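Local coordinates for glutamic acid/alanine-rich protein (Trypanosoma congolense, PDB 2Y44), which is a helical-bundle protein of the parasite cell surface, represented here by its ectodomain, and probably contributes to the surface coat, at residues C9-L18 and K121-V129. Numbering follows the deposited sequence.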
ATOM      1  N   CYS A   9       4.069  18.954   9.388  1.00 14.67           N
ATOM      2  CA  CYS A   9       3.340  18.002  10.223  1.00 15.83           C
ATOM      3  C   CYS A   9       2.478  17.053   9.381  1.00 14.16           C
ATOM      4  O   CYS A   9       2.484  15.854   9.618  1.00 14.28           O
ATOM      5  CB  CYS A   9       2.443  18.733  11.229  1.00 16.63           C
ATOM      6  SG  CYS A   9       1.515  17.535  12.166  1.00 16.77           S
ATOM      7  N   ASP A  10       1.748  17.586   8.395  1.00 12.14           N
ATOM      8  CA  ASP A  10       0.971  16.756   7.504  1.00 14.57           C
ATOM      9  C   ASP A  10       1.844  15.744   6.784  1.00 13.37           C
ATOM     10  O   ASP A  10       1.472  14.574   6.658  1.00 13.37           O
ATOM     11  CB  ASP A  10       0.195  17.623   6.517  1.00 13.79           C
ATOM     12  CG  ASP A  10      -0.842  18.522   7.209  1.00 18.86           C
ATOM     13  OD1 ASP A  10      -1.209  18.267   8.383  1.00 19.23           O
ATOM     14  OD2 ASP A  10      -1.388  19.431   6.518  1.00 21.32           O
ATOM     15  N   VAL A  11       3.017  16.187   6.308  1.00 12.38           N
ATOM     16  CA  VAL A  11       3.934  15.229   5.684  1.00 12.67           C
ATOM     17  C   VAL A  11       4.343  14.157   6.711  1.00 12.36           C
ATOM     18  O   VAL A  11       4.311  12.980   6.411  1.00 14.69           O
ATOM     19  CB  VAL A  11       5.173  15.953   5.120  1.00 11.88           C
ATOM     20  CG1 VAL A  11       6.301  14.969   4.782  1.00 16.64           C
ATOM     21  CG2 VAL A  11       4.755  16.682   3.857  1.00 11.98           C
ATOM     22  N   ALA A  12       4.749  14.579   7.909  1.00 13.62           N
ATOM     23  CA  ALA A  12       5.182  13.618   8.911  1.00 12.70           C
ATOM     24  C   ALA A  12       4.092  12.580   9.219  1.00 12.87           C
ATOM     25  O   ALA A  12       4.385  11.393   9.316  1.00 13.46           O
ATOM     26  CB  ALA A  12       5.611  14.331  10.182  1.00 12.90           C
ATOM     27  N   ARG A  13       2.841  13.021   9.322  1.00 15.75           N
ATOM     28  CA  ARG A  13       1.709  12.071   9.598  1.00 15.03           C
ATOM     29  C   ARG A  13       1.498  11.072   8.464  1.00 17.33           C
ATOM     30  O   ARG A  13       1.184   9.890   8.690  1.00 16.36           O
ATOM     31  CB  ARG A  13       0.407  12.851   9.858  1.00 16.18           C
ATOM     32  CG  ARG A  13       0.461  13.660  11.170  1.00 16.23           C
ATOM     33  CD  ARG A  13      -0.792  13.391  11.976  1.00 25.20           C
ATOM     34  NE  ARG A  13      -0.745  13.920  13.342  1.00 25.92           N
ATOM     35  CZ  ARG A  13      -1.182  15.128  13.695  1.00 27.78           C
ATOM     36  NH1 ARG A  13      -1.625  15.980  12.770  1.00 28.33           N
ATOM     37  NH2 ARG A  13      -1.216  15.461  14.980  1.00 23.90           N
ATOM     38  N   GLN A  14       1.656  11.552   7.228  1.00 15.27           N
ATOM     39  CA  GLN A  14       1.674  10.662   6.057  1.00 16.11           C
ATOM     40  C   GLN A  14       2.793   9.625   6.123  1.00 15.84           C
ATOM     41  O   GLN A  14       2.545   8.435   5.968  1.00 16.38           O
ATOM     42  CB  GLN A  14       1.729  11.471   4.740  1.00 14.36           C
ATOM     43  CG  GLN A  14       0.559  12.429   4.554  1.00 15.50           C
ATOM     44  CD  GLN A  14      -0.746  11.723   4.176  1.00 16.77           C
ATOM     45  OE1 GLN A  14      -1.812  11.974   4.770  1.00 23.90           O
ATOM     46  NE2 GLN A  14      -0.675  10.865   3.186  1.00 12.69           N
ATOM     47  N   LEU A  15       4.034  10.078   6.321  1.00 14.52           N
ATOM     48  CA  LEU A  15       5.158   9.181   6.483  1.00 14.03           C
ATOM     49  C   LEU A  15       4.942   8.163   7.620  1.00 14.04           C
ATOM     50  O   LEU A  15       5.200   6.972   7.471  1.00 15.29           O
ATOM     51  CB  LEU A  15       6.441   9.981   6.717  1.00 12.83           C
ATOM     52  CG  LEU A  15       6.920  10.849   5.547  1.00 12.12           C
ATOM     53  CD1 LEU A  15       8.101  11.702   5.976  1.00 15.45           C
ATOM     54  CD2 LEU A  15       7.237  10.016   4.287  1.00 14.91           C
ATOM     55  N   ARG A  16       4.505   8.636   8.783  1.00 15.52           N
ATOM     56  CA  ARG A  16       4.248   7.719   9.893  1.00 15.79           C
ATOM     57  C   ARG A  16       3.178   6.649   9.605  1.00 17.91           C
ATOM     58  O   ARG A  16       3.121   5.613  10.293  1.00 18.06           O
ATOM     59  CB  ARG A  16       3.837   8.516  11.150  1.00 14.97           C
ATOM     60  CG  ARG A  16       4.919   9.445  11.617  1.00 17.55           C
ATOM     61  CD  ARG A  16       4.338  10.421  12.608  1.00 16.28           C
ATOM     62  NE  ARG A  16       5.284  11.462  13.008  1.00 15.16           N
ATOM     63  CZ  ARG A  16       4.906  12.580  13.641  1.00 15.13           C
ATOM     64  NH1 ARG A  16       3.603  12.819  13.886  1.00 15.64           N
ATOM     65  NH2 ARG A  16       5.808  13.497  13.961  1.00 20.66           N
ATOM     66  N   ALA A  17       2.378   6.860   8.565  1.00 17.12           N
ATOM     67  CA  ALA A  17       1.276   5.960   8.263  1.00 19.00           C
ATOM     68  C   ALA A  17       1.693   4.858   7.289  1.00 19.68           C
ATOM     69  O   ALA A  17       0.923   3.940   7.072  1.00 19.51           O
ATOM     70  CB  ALA A  17       0.056   6.725   7.730  1.00 19.53           C
ATOM     71  N   LEU A  18       2.906   4.940   6.717  1.00 18.26           N
ATOM     72  CA  LEU A  18       3.263   4.035   5.613  1.00 19.46           C
ATOM     73  C   LEU A  18       3.423   2.578   6.066  1.00 19.41           C
ATOM     74  O   LEU A  18       3.059   1.679   5.342  1.00 20.60           O
ATOM     75  CB  LEU A  18       4.535   4.472   4.885  1.00 20.24           C
ATOM     76  CG  LEU A  18       4.552   5.828   4.171  1.00 17.58           C
ATOM     77  CD1 LEU A  18       5.981   6.207   3.765  1.00 14.52           C
ATOM     78  CD2 LEU A  18       3.598   5.816   3.004  1.00 24.50           C
ATOM     79  N   LYS A 121       2.053  19.305  19.109  1.00 19.52           N
ATOM     80  CA  LYS A 121       0.824  18.553  18.932  1.00 22.54           C
ATOM     81  C   LYS A 121       0.912  17.650  17.689  1.00 21.22           C
ATOM     82  O   LYS A 121       0.042  16.827  17.455  1.00 22.70           O
ATOM     83  CB  LYS A 121      -0.398  19.470  18.911  1.00 24.30           C
ATOM     84  CG  LYS A 121      -0.568  20.282  17.655  1.00 27.82           C
ATOM     85  CD  LYS A 121      -1.751  19.758  16.839  1.00 37.90           C
ATOM     86  CE  LYS A 121      -1.280  18.761  15.764  1.00 39.42           C
ATOM     87  NZ  LYS A 121      -2.356  18.384  14.827  1.00 37.91           N
ATOM     88  N   CYS A 122       2.057  17.663  17.016  1.00 17.70           N
ATOM     89  CA  CYS A 122       2.213  16.795  15.843  1.00 17.51           C
ATOM     90  C   CYS A 122       2.598  15.339  16.163  1.00 18.24           C
ATOM     91  O   CYS A 122       3.632  14.859  15.763  1.00 18.88           O
ATOM     92  CB  CYS A 122       3.148  17.402  14.790  1.00 16.30           C
ATOM     93  SG  CYS A 122       2.949  16.490  13.211  1.00 16.42           S
ATOM     94  N   THR A 123       1.720  14.633  16.856  1.00 21.12           N
ATOM     95  CA  THR A 123       1.981  13.262  17.223  1.00 22.84           C
ATOM     96  C   THR A 123       1.025  12.395  16.424  1.00 22.82           C
ATOM     97  O   THR A 123       0.030  12.880  15.903  1.00 22.73           O
ATOM     98  CB  THR A 123       1.778  13.040  18.744  1.00 24.10           C
ATOM     99  OG1 THR A 123       0.508  13.553  19.140  1.00 25.59           O
ATOM    100  CG2 THR A 123       2.860  13.793  19.547  1.00 27.97           C
ATOM    101  N   GLY A 124       1.365  11.123  16.261  1.00 23.00           N
ATOM    102  CA  GLY A 124       0.439  10.222  15.591  1.00 24.51           C
ATOM    103  C   GLY A 124       0.569  10.210  14.083  1.00 23.54           C
ATOM    104  O   GLY A 124       1.252  11.065  13.472  1.00 25.42           O
ATOM    105  N   ALA A 125      -0.132   9.255  13.488  1.00 24.25           N
ATOM    106  CA  ALA A 125      -0.086   8.980  12.056  1.00 21.65           C
ATOM    107  C   ALA A 125      -1.408   9.380  11.407  1.00 23.07           C
ATOM    108  O   ALA A 125      -2.473   9.384  12.070  1.00 20.95           O
ATOM    109  CB  ALA A 125       0.202   7.466  11.822  1.00 22.22           C
ATOM    110  N   ALA A 126      -1.343   9.772  10.127  1.00 19.19           N
ATOM    111  CA  ALA A 126      -2.557   9.941   9.354  1.00 25.11           C
ATOM    112  C   ALA A 126      -3.343   8.625   9.236  1.00 26.31           C
ATOM    113  O   ALA A 126      -2.803   7.552   9.405  1.00 26.83           O
ATOM    114  CB  ALA A 126      -2.245  10.494   7.980  1.00 20.82           C
ATOM    115  N   ALA A 127      -4.633   8.714   8.943  1.00 30.94           N
ATOM    116  CA  ALA A 127      -5.372   7.497   8.603  1.00 33.48           C
ATOM    117  C   ALA A 127      -5.483   7.374   7.091  1.00 34.65           C
ATOM    118  O   ALA A 127      -5.515   8.380   6.377  1.00 36.91           O
ATOM    119  CB  ALA A 127      -6.753   7.503   9.248  1.00 34.80           C
ATOM    120  N   GLU A 128      -5.495   6.139   6.596  1.00 37.08           N
ATOM    121  CA  GLU A 128      -5.903   5.874   5.213  1.00 37.03           C
ATOM    122  C   GLU A 128      -5.032   6.625   4.212  1.00 34.08           C
ATOM    123  O   GLU A 128      -5.545   7.296   3.302  1.00 36.42           O
ATOM    124  CB  GLU A 128      -7.367   6.254   4.999  1.00 38.32           C
ATOM    125  CG  GLU A 128      -8.363   5.378   5.765  1.00 42.57           C
ATOM    126  CD  GLU A 128      -9.774   5.574   5.268  1.00 47.14           C
ATOM    127  OE1 GLU A 128      -9.924   6.008   4.102  1.00 46.16           O
ATOM    128  OE2 GLU A 128     -10.731   5.317   6.039  1.00 52.73           O
ATOM    129  N   VAL A 129      -3.720   6.525   4.404  1.00 29.41           N
ATOM    130  CA  VAL A 129      -2.747   7.185   3.533  1.00 26.47           C
ATOM    131  C   VAL A 129      -2.792   6.476   2.178  1.00 24.81           C
ATOM    132  O   VAL A 129      -2.885   5.244   2.116  1.00 23.15           O
ATOM    133  CB  VAL A 129      -1.308   7.117   4.153  1.00 26.80           C
ATOM    134  CG1 VAL A 129      -1.004   5.696   4.573  1.00 29.44           C
ATOM    135  CG2 VAL A 129      -0.241   7.593   3.181  1.00 26.11           C
TER
HETATM  136  O   HOH W   1      -2.775  18.721  12.139  1.00 41.49           O
HETATM  137  O   HOH W   2      -4.465  10.782   4.745  1.00 26.71           O
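R13 CB, on helix 2-16, starts 4.0 Å from A126 CB, while the backbone O of R13 accepts a nearly straight bond from A126 N (166°). Rotation about CB-CG (chi2 -131°) bends the chain, bringing CG and CD past G124 O, with CD at 3.4 Å; the guanidinium then reaches T123 O, which NE (2.9 Å) and NH2 both grip side-on. That oxygen lies in the guanidinium plane, whereas C9 SG lies over one face, offset toward the rim. NH1 and K121 NZ both donate to one water, which probably eases the proximity of the two cations. Beside this grip the C9-C122 disulfide (SG-SG 2.1 Å, chi3 90°) ties the helix covalently to the loop joining helices 113-120 and 131-144 in this elongated, almost all-helical ectodomain; C122 centres an inverse gamma turn. R16, extended from CG to NE, sends NH1 between two carbonyls, C122 O and G124 O, the latter at 3.0 Å and in the guanidinium plane. Its NH2 also forms a salt bridge with D100 of helix 57-107. Farther along, V129 CG1 presses on A17 CB at a tight 3.5 Å, and the Q14 and V129 side chains slide past each other in opposite directions, Q14 NE2 being hydrogen-bonded to S133 OG of helix 131-144.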